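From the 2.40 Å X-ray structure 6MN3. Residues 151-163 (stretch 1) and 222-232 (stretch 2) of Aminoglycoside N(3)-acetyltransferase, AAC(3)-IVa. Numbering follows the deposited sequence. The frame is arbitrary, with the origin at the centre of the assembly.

Stretch 1 151-163: ANTTLHLAELMAK
Stretch 2, residues 222-232: RSRDIVATALG

The helix ending at M161 and the helix beginning at S223 belong to one chain and pack side by side, their N-to-C directions 45° apart (signed crossing angle -45°) and their axes 8.8 Å apart at closest approach. The register is set by A158 and V227, whose CA atoms lie 5.2 Å apart. No direct hydrogen bond joins the stretches; the contact, which buries 486 Å² in all, is mainly apolar.

At its centre A158 points toward the second helix, as A230 does toward the first, and their CB atoms meet at 3.6 Å. Two methyl side chains suit this place because the backbones run so close: A158 CB is also 4.4 Å from V227 CA. V227 leaves its helix sideways with chi1 t (165°), and its two methyls reach different neighbours. CG2 lies 3.7 Å from T154 CG2 and 4.1 Å from L157 CD2, while CG1 lies 3.9 Å from M161 CE. L157, itself sideways, brings its end nearer with chi1 t and chi2 p.

I226 points toward stretch 1 in the m,t rotamer (-64°, 171°). Its CG2 packs 3.7 Å from L155 CD2 and 3.8 Å from T154 CG2, and its CD1 extends to 3.4 Å from N152 ND2. L155, also m,t, starts sideways; with chi2 t, CD2 is the branch that faces the second helix, where it also touches A230 CB at 3.8 Å. N152 (chi1 t, phi/psi -70/87) precedes the helical turn, and its OD1 accepts a weak capping bond from T154 N at 3.4 Å.

T154, with chi1 m (-60°), serves both kinds of contact: CG2 joins the apolar cluster, while OG1 is linked to S223 OG through water 1. This water lies 2.7 Å from T154 OG1 and 2.6 Å from S223 OG, hydrogen-bonded to both; S223 holds its hydroxyl at chi1 t (171°).

At the other end, L231 (chi1 m, chi2 t) leaves sideways and sends its branched end over the last turn of the first helix. CD2 lies 3.3 Å from A158 O and 3.7 Å from A162 CB, whereas CD1 faces M161 CE at 4.1 Å. A158 O is already paired with A162 N at 2.9 Å, so the methyl covers a satisfied carbonyl. M161 adopts m,t,p (-73°, 171°, 65°), placing CE within reach of both V227 and L231. Beyond A162, K163 takes positive phi (52/57) in a Schellman motif. On the second helix, T229 keeps clear of the contact, its OG1 (chi1 m) donating to D225 O at 2.7 Å.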

# COMPACT_ATOMS: atom_id res chain seq x y z
N ALA A 151 0.16 -7.37 -0.24
CA ALA A 151 -0.46 -6.05 -0.29
C ALA A 151 0.56 -4.92 -0.29
O ALA A 151 0.16 -3.75 -0.34
CB ALA A 151 -1.42 -5.88 0.90
N ASN A 152 1.85 -5.24 -0.25
CA ASN A 152 2.90 -4.22 -0.28
C ASN A 152 2.98 -3.59 -1.66
O ASN A 152 3.77 -4.03 -2.51
CB ASN A 152 4.25 -4.83 0.11
CG ASN A 152 5.31 -3.78 0.39
OD1 ASN A 152 5.11 -2.60 0.12
ND2 ASN A 152 6.44 -4.22 0.94
N THR A 153 2.18 -2.55 -1.89
CA THR A 153 2.08 -1.93 -3.21
C THR A 153 3.44 -1.42 -3.69
O THR A 153 3.70 -1.42 -4.90
CB THR A 153 1.06 -0.79 -3.16
OG1 THR A 153 -0.24 -1.33 -2.91
CG2 THR A 153 1.03 -0.03 -4.47
N THR A 154 4.32 -1.02 -2.77
CA THR A 154 5.64 -0.52 -3.16
C THR A 154 6.41 -1.55 -3.98
O THR A 154 7.24 -1.18 -4.81
CB THR A 154 6.42 -0.11 -1.91
OG1 THR A 154 5.71 0.94 -1.23
CG2 THR A 154 7.81 0.41 -2.28
N LEU A 155 6.14 -2.84 -3.77
CA LEU A 155 6.78 -3.87 -4.58
C LEU A 155 6.40 -3.75 -6.05
O LEU A 155 7.23 -4.03 -6.93
CB LEU A 155 6.44 -5.26 -4.04
CG LEU A 155 7.18 -5.65 -2.77
CD1 LEU A 155 6.73 -7.01 -2.27
CD2 LEU A 155 8.69 -5.63 -3.01
N HIS A 156 5.16 -3.35 -6.34
CA HIS A 156 4.77 -3.12 -7.73
C HIS A 156 5.58 -1.98 -8.35
O HIS A 156 5.92 -2.02 -9.54
CB HIS A 156 3.28 -2.81 -7.81
CG HIS A 156 2.41 -4.02 -7.78
ND1 HIS A 156 2.42 -4.97 -8.78
CD2 HIS A 156 1.49 -4.44 -6.88
CE1 HIS A 156 1.55 -5.93 -8.49
NE2 HIS A 156 0.97 -5.62 -7.34
N LEU A 157 5.90 -0.96 -7.55
CA LEU A 157 6.78 0.10 -8.03
C LEU A 157 8.16 -0.44 -8.36
O LEU A 157 8.79 -0.01 -9.33
CB LEU A 157 6.86 1.21 -6.98
CG LEU A 157 8.03 2.20 -7.05
CD1 LEU A 157 7.95 3.05 -8.31
CD2 LEU A 157 8.07 3.08 -5.81
N ALA A 158 8.64 -1.40 -7.56
CA ALA A 158 9.96 -1.98 -7.81
C ALA A 158 9.99 -2.74 -9.12
O ALA A 158 10.99 -2.70 -9.85
CB ALA A 158 10.35 -2.89 -6.65
N GLU A 159 8.91 -3.45 -9.45
CA GLU A 159 8.83 -4.12 -10.74
C GLU A 159 8.96 -3.13 -11.89
O GLU A 159 9.66 -3.39 -12.88
CB GLU A 159 7.52 -4.89 -10.86
CG GLU A 159 7.33 -6.02 -9.87
CD GLU A 159 5.95 -6.64 -9.96
OE1 GLU A 159 4.96 -5.88 -9.86
OE2 GLU A 159 5.86 -7.87 -10.13
N LEU A 160 8.29 -1.99 -11.78
CA LEU A 160 8.31 -1.01 -12.86
C LEU A 160 9.68 -0.34 -12.97
O LEU A 160 10.15 -0.07 -14.08
CB LEU A 160 7.21 0.03 -12.64
CG LEU A 160 5.81 -0.49 -12.96
CD1 LEU A 160 4.75 0.51 -12.55
CD2 LEU A 160 5.70 -0.83 -14.44
N MET A 161 10.33 -0.08 -11.84
CA MET A 161 11.68 0.48 -11.89
C MET A 161 12.68 -0.53 -12.45
O MET A 161 13.67 -0.14 -13.07
CB MET A 161 12.10 0.96 -10.51
CG MET A 161 11.40 2.23 -10.06
SD MET A 161 11.71 2.64 -8.34
CE MET A 161 13.47 2.99 -8.39
N ALA A 162 12.43 -1.82 -12.24
CA ALA A 162 13.26 -2.86 -12.84
C ALA A 162 12.94 -3.09 -14.31
O ALA A 162 13.58 -3.94 -14.93
CB ALA A 162 13.09 -4.17 -12.06
N LYS A 163 11.98 -2.35 -14.87
CA LYS A 163 11.53 -2.54 -16.25
C LYS A 163 11.16 -4.00 -16.49
O LYS A 163 11.70 -4.68 -17.36
CB LYS A 163 12.58 -2.05 -17.25
CG LYS A 163 13.05 -0.63 -16.98
CD LYS A 163 14.52 -0.46 -17.35
CE LYS A 163 15.34 0.02 -16.16
NZ LYS A 163 16.80 -0.04 -16.44
N ARG A 222 11.30 0.49 5.72
CA ARG A 222 11.54 1.71 4.98
C ARG A 222 11.24 1.49 3.50
O ARG A 222 11.65 0.48 2.92
CB ARG A 222 12.98 2.17 5.16
CG ARG A 222 13.22 2.98 6.42
CD ARG A 222 14.71 3.16 6.67
NE ARG A 222 15.46 3.34 5.43
CZ ARG A 222 15.71 4.52 4.87
NH1 ARG A 222 15.28 5.63 5.45
NH2 ARG A 222 16.40 4.58 3.74
N SER A 223 10.52 2.44 2.89
CA SER A 223 10.17 2.31 1.48
C SER A 223 11.41 2.14 0.61
O SER A 223 11.40 1.37 -0.35
CB SER A 223 9.36 3.53 1.03
OG SER A 223 9.18 3.52 -0.37
N ARG A 224 12.49 2.85 0.94
CA ARG A 224 13.72 2.72 0.16
C ARG A 224 14.32 1.32 0.29
O ARG A 224 14.90 0.81 -0.67
CB ARG A 224 14.73 3.78 0.59
CG ARG A 224 14.25 5.21 0.40
CD ARG A 224 14.90 5.86 -0.80
NE ARG A 224 14.57 7.28 -0.90
CZ ARG A 224 15.23 8.25 -0.26
NH1 ARG A 224 16.25 7.95 0.52
NH2 ARG A 224 14.86 9.51 -0.42
N ASP A 225 14.18 0.70 1.46
CA ASP A 225 14.68 -0.67 1.62
C ASP A 225 13.85 -1.66 0.83
O ASP A 225 14.39 -2.64 0.30
CB ASP A 225 14.71 -1.04 3.10
CG ASP A 225 15.83 -0.35 3.86
OD1 ASP A 225 16.85 0.00 3.23
OD2 ASP A 225 15.69 -0.17 5.09
N ILE A 226 12.54 -1.43 0.74
CA ILE A 226 11.68 -2.32 -0.05
C ILE A 226 12.09 -2.28 -1.52
O ILE A 226 12.20 -3.32 -2.18
CB ILE A 226 10.20 -1.92 0.12
CG1 ILE A 226 9.75 -2.13 1.57
CG2 ILE A 226 9.32 -2.71 -0.83
CD1 ILE A 226 8.39 -1.56 1.86
N VAL A 227 12.32 -1.08 -2.05
CA VAL A 227 12.65 -0.94 -3.46
C VAL A 227 14.05 -1.47 -3.74
O VAL A 227 14.26 -2.23 -4.69
CB VAL A 227 12.50 0.53 -3.90
CG1 VAL A 227 13.17 0.76 -5.24
CG2 VAL A 227 11.03 0.91 -3.96
N ALA A 228 15.02 -1.08 -2.91
CA ALA A 228 16.40 -1.50 -3.14
C ALA A 228 16.55 -3.01 -3.06
O ALA A 228 17.24 -3.62 -3.89
CB ALA A 228 17.34 -0.81 -2.15
N THR A 229 15.92 -3.63 -2.06
CA THR A 229 16.00 -5.08 -1.92
C THR A 229 15.37 -5.78 -3.12
O THR A 229 15.94 -6.72 -3.68
CB THR A 229 15.33 -5.52 -0.62
OG1 THR A 229 15.96 -4.85 0.48
CG2 THR A 229 15.45 -7.03 -0.43
N ALA A 230 14.18 -5.32 -3.53
CA ALA A 230 13.48 -5.97 -4.62
C ALA A 230 14.20 -5.78 -5.95
O ALA A 230 14.22 -6.69 -6.78
CB ALA A 230 12.04 -5.45 -4.71
N LEU A 231 14.79 -4.60 -6.16
CA LEU A 231 15.52 -4.35 -7.40
C LEU A 231 16.71 -5.29 -7.55
O LEU A 231 17.07 -5.66 -8.67
CB LEU A 231 15.99 -2.90 -7.46
CG LEU A 231 14.93 -1.86 -7.82
CD1 LEU A 231 15.55 -0.47 -7.94
CD2 LEU A 231 14.22 -2.24 -9.11
N GLY A 232 17.33 -5.70 -6.44
CA GLY A 232 18.41 -6.66 -6.51
C GLY A 232 17.93 -8.04 -6.91
O GLY A 232 18.56 -8.73 -7.72
O HOH W 1 6.70 3.50 -1.21